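Local coordinates for cytochrome P450 (CYP102L1) (Mycobacterium phage Adler, PDB 6N6Q), which is a phage-encoded cytochrome P450 that binds heme and, judged by its family, probably catalyses monooxygenation of a substrate not yet identified, at residues Glu337-Trp342 with Lys410-Gly415; Val344-Phe349 with Leu456-Ser461. All coordinates share one frame; numbering follows the deposited sequence.

Contact 1 of 2, residues Glu337-Trp342 with Lys410-Gly415. With HEM (protoporphyrin IX containing Fe), chain E.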
loop_
_atom_site.group_PDB
_atom_site.type_symbol
_atom_site.label_atom_id
_atom_site.label_comp_id
_atom_site.label_asym_id
_atom_site.label_seq_id
_atom_site.Cartn_x
_atom_site.Cartn_y
_atom_site.Cartn_z
ATOM N N GLU A 337 -3.758 -12.154 7.435
ATOM C CA GLU A 337 -3.982 -11.797 8.831
ATOM C C GLU A 337 -3.246 -10.518 9.206
ATOM O O GLU A 337 -3.734 -9.746 10.039
ATOM C CB GLU A 337 -3.559 -12.952 9.741
ATOM C CG GLU A 337 -3.798 -12.714 11.228
ATOM C CD GLU A 337 -5.268 -12.750 11.619
ATOM O OE1 GLU A 337 -6.127 -12.984 10.742
ATOM O OE2 GLU A 337 -5.565 -12.546 12.815
ATOM N N ALA A 338 -2.078 -10.275 8.605
ATOM C CA ALA A 338 -1.381 -9.015 8.837
ATOM C C ALA A 338 -2.169 -7.842 8.267
ATOM O O ALA A 338 -2.285 -6.792 8.910
ATOM C CB ALA A 338 0.022 -9.066 8.232
ATOM N N LEU A 339 -2.723 -8.004 7.063
ATOM C CA LEU A 339 -3.533 -6.952 6.463
ATOM C C LEU A 339 -4.874 -6.787 7.160
ATOM O O LEU A 339 -5.527 -5.753 6.981
ATOM C CB LEU A 339 -3.746 -7.235 4.975
ATOM C CG LEU A 339 -2.508 -7.032 4.098
ATOM C CD1 LEU A 339 -2.809 -7.373 2.648
ATOM C CD2 LEU A 339 -2.004 -5.602 4.223
ATOM N N ARG A 340 -5.303 -7.777 7.944
ATOM C CA ARG A 340 -6.508 -7.611 8.746
ATOM C C ARG A 340 -6.198 -6.863 10.037
ATOM O O ARG A 340 -6.771 -5.802 10.307
ATOM C CB ARG A 340 -7.138 -8.972 9.055
ATOM C CG ARG A 340 -8.475 -8.869 9.776
ATOM C CD ARG A 340 -8.889 -10.186 10.408
ATOM N NE ARG A 340 -7.987 -10.579 11.487
ATOM C CZ ARG A 340 -8.080 -10.135 12.736
ATOM N NH1 ARG A 340 -9.036 -9.277 13.067
ATOM N NH2 ARG A 340 -7.218 -10.544 13.653
ATOM N N LEU A 341 -5.280 -7.402 10.843
ATOM C CA LEU A 341 -4.986 -6.799 12.138
ATOM C C LEU A 341 -4.443 -5.383 11.991
ATOM O O LEU A 341 -4.709 -4.525 12.841
ATOM C CB LEU A 341 -3.999 -7.673 12.911
ATOM C CG LEU A 341 -4.041 -7.534 14.434
ATOM C CD1 LEU A 341 -5.441 -7.830 14.949
ATOM C CD2 LEU A 341 -3.025 -8.457 15.086
ATOM N N TRP A 342 -3.694 -5.116 10.923
ATOM C CA TRP A 342 -3.150 -3.784 10.668
ATOM C C TRP A 342 -3.178 -3.510 9.175
ATOM O O TRP A 342 -2.184 -3.721 8.469
ATOM C CB TRP A 342 -1.732 -3.644 11.224
ATOM C CG TRP A 342 -1.686 -3.682 12.715
ATOM C CD1 TRP A 342 -1.364 -4.752 13.498
ATOM C CD2 TRP A 342 -1.987 -2.605 13.610
ATOM N NE1 TRP A 342 -1.437 -4.404 14.825
ATOM C CE2 TRP A 342 -1.819 -3.093 14.921
ATOM C CE3 TRP A 342 -2.379 -1.276 13.428
ATOM C CZ2 TRP A 342 -2.032 -2.298 16.046
ATOM C CZ3 TRP A 342 -2.589 -0.487 14.548
ATOM C CH2 TRP A 342 -2.414 -1.001 15.840
ATOM N N LYS A 410 -11.738 -5.732 3.499
ATOM C CA LYS A 410 -11.461 -5.092 2.212
ATOM C C LYS A 410 -10.172 -4.283 2.300
ATOM O O LYS A 410 -10.189 -3.053 2.175
ATOM C CB LYS A 410 -12.630 -4.203 1.788
ATOM C CG LYS A 410 -13.941 -4.941 1.597
ATOM C CD LYS A 410 -13.862 -5.915 0.433
ATOM C CE LYS A 410 -15.210 -6.565 0.175
ATOM N NZ LYS A 410 -15.220 -7.343 -1.091
ATOM N N PRO A 411 -9.026 -4.946 2.496
ATOM C CA PRO A 411 -7.761 -4.197 2.587
ATOM C C PRO A 411 -7.359 -3.523 1.285
ATOM O O PRO A 411 -6.489 -2.644 1.309
ATOM C CB PRO A 411 -6.744 -5.269 2.997
ATOM C CG PRO A 411 -7.320 -6.541 2.480
ATOM C CD PRO A 411 -8.811 -6.401 2.610
ATOM N N PHE A 412 -7.961 -3.900 0.158
ATOM C CA PHE A 412 -7.651 -3.309 -1.137
ATOM C C PHE A 412 -8.796 -2.460 -1.681
ATOM O O PHE A 412 -8.868 -2.225 -2.892
ATOM C CB PHE A 412 -7.281 -4.402 -2.140
ATOM C CG PHE A 412 -6.047 -5.173 -1.770
ATOM C CD1 PHE A 412 -4.796 -4.743 -2.186
ATOM C CD2 PHE A 412 -6.137 -6.330 -1.013
ATOM C CE1 PHE A 412 -3.656 -5.450 -1.847
ATOM C CE2 PHE A 412 -5.003 -7.042 -0.671
ATOM C CZ PHE A 412 -3.760 -6.601 -1.089
ATOM N N GLY A 413 -9.694 -1.995 -0.816
ATOM C CA GLY A 413 -10.807 -1.183 -1.264
ATOM C C GLY A 413 -11.898 -2.015 -1.916
ATOM O O GLY A 413 -11.942 -3.246 -1.807
ATOM N N VAL A 414 -12.796 -1.314 -2.614
ATOM C CA VAL A 414 -13.945 -1.930 -3.269
ATOM C C VAL A 414 -14.244 -1.177 -4.557
ATOM O O VAL A 414 -13.819 -0.036 -4.752
ATOM C CB VAL A 414 -15.205 -1.937 -2.367
ATOM C CG1 VAL A 414 -15.076 -2.960 -1.253
ATOM C CG2 VAL A 414 -15.451 -0.547 -1.797
ATOM N N GLY A 415 -14.994 -1.826 -5.440
ATOM C CA GLY A 415 -15.502 -1.172 -6.625
ATOM C C GLY A 415 -14.483 -1.067 -7.744
ATOM O O GLY A 415 -13.379 -1.618 -7.693
HETATM C CHA HEM E . -5.866 1.819 -4.768
HETATM C CHB HEM E . -4.374 -0.600 -0.826
HETATM C CHC HEM E . -0.388 -2.034 -3.218
HETATM C CHD HEM E . -1.539 0.986 -6.847
HETATM C C1A HEM E . -5.839 1.274 -3.499
HETATM C C2A HEM E . -6.872 1.376 -2.483
HETATM C C3A HEM E . -6.459 0.712 -1.402
HETATM C C4A HEM E . -5.149 0.157 -1.682
HETATM C CMA HEM E . -7.247 0.567 -0.084
HETATM C CAA HEM E . -8.215 2.126 -2.610
HETATM C CBA HEM E . -7.992 3.587 -2.230
HETATM C CGA HEM E . -9.303 4.327 -2.161
HETATM O O1A HEM E . -10.376 3.680 -2.283
HETATM O O2A HEM E . -9.275 5.571 -1.981
HETATM C C1B HEM E . -3.196 -1.247 -1.148
HETATM C C2B HEM E . -2.505 -2.216 -0.320
HETATM C C3B HEM E . -1.399 -2.617 -0.979
HETATM C C4B HEM E . -1.361 -1.907 -2.245
HETATM C CMB HEM E . -3.019 -2.660 1.069
HETATM C CAB HEM E . -0.302 -3.633 -0.562
HETATM C CBB HEM E . -0.265 -4.292 0.603
HETATM C C1C HEM E . -0.350 -1.370 -4.428
HETATM C C2C HEM E . 0.623 -1.553 -5.486
HETATM C C3C HEM E . 0.321 -0.729 -6.490
HETATM C C4C HEM E . -0.870 0.022 -6.113
HETATM C CMC HEM E . 1.820 -2.530 -5.469
HETATM C CAC HEM E . 1.149 -0.648 -7.796
HETATM C CBC HEM E . 0.825 0.156 -8.814
HETATM C C1D HEM E . -2.812 1.471 -6.614
HETATM C C2D HEM E . -3.557 2.382 -7.464
HETATM C C3D HEM E . -4.746 2.610 -6.893
HETATM C C4D HEM E . -4.808 1.854 -5.657
HETATM C CMD HEM E . -3.060 2.987 -8.796
HETATM C CAD HEM E . -5.865 3.519 -7.451
HETATM C CBD HEM E . -6.714 2.746 -8.455
HETATM C CGD HEM E . -7.863 3.600 -8.930
HETATM O O1D HEM E . -8.305 3.419 -10.095
HETATM O O2D HEM E . -8.337 4.468 -8.149
HETATM N NA HEM E . -4.806 0.524 -2.968
HETATM N NB HEM E . -2.470 -1.085 -2.311
HETATM N NC HEM E . -1.242 -0.403 -4.849
HETATM N ND HEM E . -3.610 1.172 -5.523
HETATM FE FE HEM E . -2.958 0.159 -3.852
#

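Contact 2 of 2, residues Val344-Phe349 with Leu456-Ser461. With HEM (protoporphyrin IX containing Fe), chain E.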
loop_
_atom_site.group_PDB
_atom_site.type_symbol
_atom_site.label_atom_id
_atom_site.label_comp_id
_atom_site.label_asym_id
_atom_site.label_seq_id
_atom_site.Cartn_x
_atom_site.Cartn_y
_atom_site.Cartn_z
ATOM N N VAL A 344 -2.470 -1.563 6.185
ATOM C CA VAL A 344 -1.593 -0.426 5.922
ATOM C C VAL A 344 -2.362 0.702 5.249
ATOM O O VAL A 344 -2.075 1.882 5.480
ATOM C CB VAL A 344 -0.374 -0.869 5.090
ATOM C CG1 VAL A 344 0.500 -1.809 5.905
ATOM C CG2 VAL A 344 -0.815 -1.538 3.799
ATOM N N ALA A 345 -3.345 0.369 4.420
ATOM C CA ALA A 345 -4.320 1.354 3.975
ATOM C C ALA A 345 -5.501 1.292 4.934
ATOM O O ALA A 345 -6.428 0.497 4.729
ATOM C CB ALA A 345 -4.759 1.088 2.536
ATOM N N PRO A 346 -5.506 2.110 5.992
ATOM C CA PRO A 346 -6.460 1.892 7.090
ATOM C C PRO A 346 -7.903 2.195 6.729
ATOM O O PRO A 346 -8.797 1.851 7.513
ATOM C CB PRO A 346 -5.954 2.840 8.181
ATOM C CG PRO A 346 -5.329 3.959 7.419
ATOM C CD PRO A 346 -4.719 3.342 6.184
ATOM N N GLY A 347 -8.164 2.821 5.589
ATOM C CA GLY A 347 -9.533 3.114 5.217
ATOM C C GLY A 347 -9.587 3.845 3.896
ATOM O O GLY A 347 -8.559 4.180 3.298
ATOM N N TYR A 348 -10.815 4.088 3.450
ATOM C CA TYR A 348 -11.065 4.784 2.199
ATOM C C TYR A 348 -12.308 5.648 2.350
ATOM O O TYR A 348 -13.137 5.435 3.240
ATOM C CB TYR A 348 -11.227 3.803 1.029
ATOM C CG TYR A 348 -12.202 2.681 1.301
ATOM C CD1 TYR A 348 -11.783 1.505 1.912
ATOM C CD2 TYR A 348 -13.538 2.793 0.943
ATOM C CE1 TYR A 348 -12.667 0.477 2.162
ATOM C CE2 TYR A 348 -14.431 1.767 1.189
ATOM C CZ TYR A 348 -13.990 0.612 1.798
ATOM O OH TYR A 348 -14.876 -0.411 2.047
ATOM N N PHE A 349 -12.426 6.635 1.468
ATOM C CA PHE A 349 -13.526 7.588 1.496
ATOM C C PHE A 349 -14.504 7.277 0.373
ATOM O O PHE A 349 -14.093 7.068 -0.774
ATOM C CB PHE A 349 -13.009 9.021 1.368
ATOM C CG PHE A 349 -12.325 9.529 2.603
ATOM C CD1 PHE A 349 -13.061 10.087 3.639
ATOM C CD2 PHE A 349 -10.948 9.451 2.732
ATOM C CE1 PHE A 349 -12.435 10.558 4.779
ATOM C CE2 PHE A 349 -10.316 9.919 3.870
ATOM C CZ PHE A 349 -11.061 10.474 4.894
ATOM N N LEU A 456 0.977 8.348 5.480
ATOM C CA LEU A 456 -0.028 7.994 4.490
ATOM C C LEU A 456 -0.551 6.583 4.712
ATOM O O LEU A 456 -1.657 6.264 4.265
ATOM C CB LEU A 456 0.546 8.123 3.078
ATOM C CG LEU A 456 1.061 9.511 2.691
ATOM C CD1 LEU A 456 1.602 9.510 1.267
ATOM C CD2 LEU A 456 -0.040 10.552 2.856
ATOM N N THR A 457 0.220 5.740 5.395
ATOM C CA THR A 457 -0.153 4.368 5.696
ATOM C C THR A 457 0.164 4.064 7.155
ATOM O O THR A 457 0.808 4.849 7.854
ATOM C CB THR A 457 0.582 3.368 4.790
ATOM O OG1 THR A 457 1.995 3.476 5.006
ATOM C CG2 THR A 457 0.271 3.633 3.326
ATOM N N LEU A 458 -0.300 2.903 7.609
ATOM C CA LEU A 458 0.074 2.397 8.923
ATOM C C LEU A 458 1.444 1.738 8.839
ATOM O O LEU A 458 1.714 0.963 7.916
ATOM C CB LEU A 458 -0.969 1.403 9.435
ATOM C CG LEU A 458 -2.055 1.953 10.362
ATOM C CD1 LEU A 458 -2.660 3.234 9.807
ATOM C CD2 LEU A 458 -3.135 0.906 10.595
ATOM N N LYS A 459 2.311 2.046 9.802
ATOM C CA LYS A 459 3.680 1.565 9.782
ATOM C C LYS A 459 4.125 1.185 11.187
ATOM O O LYS A 459 3.804 1.893 12.152
ATOM C CB LYS A 459 4.629 2.630 9.213
ATOM C CG LYS A 459 6.028 2.123 8.914
ATOM C CD LYS A 459 6.950 3.254 8.495
ATOM C CE LYS A 459 7.283 4.144 9.677
ATOM N NZ LYS A 459 7.931 3.367 10.770
ATOM N N PRO A 460 4.849 0.075 11.335
ATOM C CA PRO A 460 5.453 -0.253 12.636
ATOM C C PRO A 460 6.609 0.692 12.930
ATOM O O PRO A 460 7.544 0.812 12.135
ATOM C CB PRO A 460 5.932 -1.699 12.455
ATOM C CG PRO A 460 5.221 -2.206 11.231
ATOM C CD PRO A 460 5.025 -1.011 10.357
ATOM N N SER A 461 6.541 1.363 14.076
ATOM C CA SER A 461 7.552 2.331 14.474
ATOM C C SER A 461 8.592 1.674 15.373
ATOM O O SER A 461 8.252 0.887 16.262
ATOM C CB SER A 461 6.914 3.523 15.194
ATOM O OG SER A 461 6.263 3.121 16.386
HETATM C CHA HEM E . -5.866 1.819 -4.768
HETATM C CHB HEM E . -4.374 -0.600 -0.826
HETATM C CHC HEM E . -0.388 -2.034 -3.218
HETATM C CHD HEM E . -1.539 0.986 -6.847
HETATM C C1A HEM E . -5.839 1.274 -3.499
HETATM C C2A HEM E . -6.872 1.376 -2.483
HETATM C C3A HEM E . -6.459 0.712 -1.402
HETATM C C4A HEM E . -5.149 0.157 -1.682
HETATM C CMA HEM E . -7.247 0.567 -0.084
HETATM C CAA HEM E . -8.215 2.126 -2.610
HETATM C CBA HEM E . -7.992 3.587 -2.230
HETATM C CGA HEM E . -9.303 4.327 -2.161
HETATM O O1A HEM E . -10.376 3.680 -2.283
HETATM O O2A HEM E . -9.275 5.571 -1.981
HETATM C C1B HEM E . -3.196 -1.247 -1.148
HETATM C C2B HEM E . -2.505 -2.216 -0.320
HETATM C C3B HEM E . -1.399 -2.617 -0.979
HETATM C C4B HEM E . -1.361 -1.907 -2.245
HETATM C CMB HEM E . -3.019 -2.660 1.069
HETATM C CAB HEM E . -0.302 -3.633 -0.562
HETATM C CBB HEM E . -0.265 -4.292 0.603
HETATM C C1C HEM E . -0.350 -1.370 -4.428
HETATM C C2C HEM E . 0.623 -1.553 -5.486
HETATM C C3C HEM E . 0.321 -0.729 -6.490
HETATM C C4C HEM E . -0.870 0.022 -6.113
HETATM C CMC HEM E . 1.820 -2.530 -5.469
HETATM C CAC HEM E . 1.149 -0.648 -7.796
HETATM C CBC HEM E . 0.825 0.156 -8.814
HETATM C C1D HEM E . -2.812 1.471 -6.614
HETATM C C2D HEM E . -3.557 2.382 -7.464
HETATM C C3D HEM E . -4.746 2.610 -6.893
HETATM C C4D HEM E . -4.808 1.854 -5.657
HETATM C CMD HEM E . -3.060 2.987 -8.796
HETATM C CAD HEM E . -5.865 3.519 -7.451
HETATM C CBD HEM E . -6.714 2.746 -8.455
HETATM C CGD HEM E . -7.863 3.600 -8.930
HETATM O O1D HEM E . -8.305 3.419 -10.095
HETATM O O2D HEM E . -8.337 4.468 -8.149
HETATM N NA HEM E . -4.806 0.524 -2.968
HETATM N NB HEM E . -2.470 -1.085 -2.311
HETATM N NC HEM E . -1.242 -0.403 -4.849
HETATM N ND HEM E . -3.610 1.172 -5.523
HETATM FE FE HEM E . -2.958 0.159 -3.852
#

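Contact 1 of 2, residues Glu337-Trp342 with Lys410-Gly415
Glu337 OE2 is gripped by Arg340 NH2, Arg395 NE and the backbone nitrogen of Lys392, on the same helix end from which Leu339 packs against Pro411 and Phe412. The salt bridge from Arg340 NH2 to Glu337 OE2 is 2.7 Å long, and Arg340 NE reaches Glu337 OE1 at 3.1 Å. Both oxygens lie close to the guanidinium plane, yet the nitrogens approach from above the carboxylate, 45° out of its plane at OE2. A glutamate and an arginine three residues apart on a helix suit this embrace, the ExxR motif of P450s, and two arginines round one buried carboxylate would tend to keep it ionised.

Across the contact everything is apolar. Leu339 CB meets Pro411 CB at 4.1 Å, while Leu339 CD1 lies 3.9 Å from Phe412 CZ, the two side chains crossing at about a right angle. Leu339 holds CG anti to the carbonyl carbon (chi1 -72°), which, with CD1 extended beyond CG, brings that one methyl to the ring. Phe412 opens the heme-binding signature of the family. Its flat ring suits a place with apolar neighbours at both ends: it lies obliquely against pyrrole B, CD1 and CE1 towards the heme (CE1 3.7 Å from HEM C3B), CZ and CE2 towards Leu339. Pro411, its phi fixed by the ring, fits the second position of a type I turn ending at Gly413. Gly413 has positive phi and no beta carbon to crowd HEM CAA; its N lies 3.6 Å from HEM CMA. Phe412 also shares backbone hydrogen bonds with Cys419, probably the iron's thiolate ligand, as in other P450s. The contact joins the end of helix 329-341 to the loop before helix 422-439, with helix 265-296 touching Leu339 through Ala286.

Contact 2 of 2, residues Val344-Phe349 with Leu456-Ser461
The pyrrolidine ring of Pro346 packs on Leu458: Leu458 CD1 is 3.7 Å from Pro346 CB and from Pro346 CG, and farther from Pro346 CD. The aromatic ring of Tyr348 stands obliquely to the heme propionate oxygen O1A, and Tyr348 CB comes within 3.4 Å of HEM O1A. Tyrosine suits this place because its ring carbons pack beside Gly413 and Val414 while OH is hydrogen-bonded to Asn72 OD1.

One backbone bond joins the segments: Leu458 N donates to Val344 O over 3.0 Å, in the carbonyl plane and on a lone pair, with an N-H...O angle of 159°. The strands do not form a common sheet here. Strand 347-352 belongs to the mixed five-stranded sheet and strand 458-461 pairs with 451-454 as a hairpin, so the bond ties the approach to one sheet to the start of the hairpin's second strand. In P450s, the segment after the ExxR helix and the hairpin turn commonly line the substrate pocket, and both probably do so here.

Val344 divides its branches: CG1 lies 3.6 Å from Leu458 O, whereas CG2, set between the backbone N and carbonyl carbon, reaches HEM CMB at 3.7 Å. Ala345, small enough to sit against the porphyrin margin, turns its methyl away from 456-461 and towards HEM CMA. Thr457 rests its CB and CG2 against Val344 O, leaving OG1 a weak hydrogen bond to Asn285 of helix 265-296.

Contacts 1 and 2 have centres 10 Å apart and meet at the CMB and CMA edge of the heme, but approach it from opposite sides: Phe412 lies on the side of Cys419, the probable thiolate ligand, Val344 and Ala345 on the other, that of the probable substrate pocket. The chain passes almost directly from 337-342 into 344-349, and the segments of the two contacts alternate along the sequence. They also touch: Trp342 CE3 packs on Leu458 CD2 at 3.7 Å, and Leu339 CD2 lies 4.3 Å from Val344 CG2. Farther out, Val414 CG2 is 3.9 Å from Tyr348 OH. Contact 1 thus brings the heme-binding loop, and contact 2 the probable substrate-pocket wall, to one cofactor.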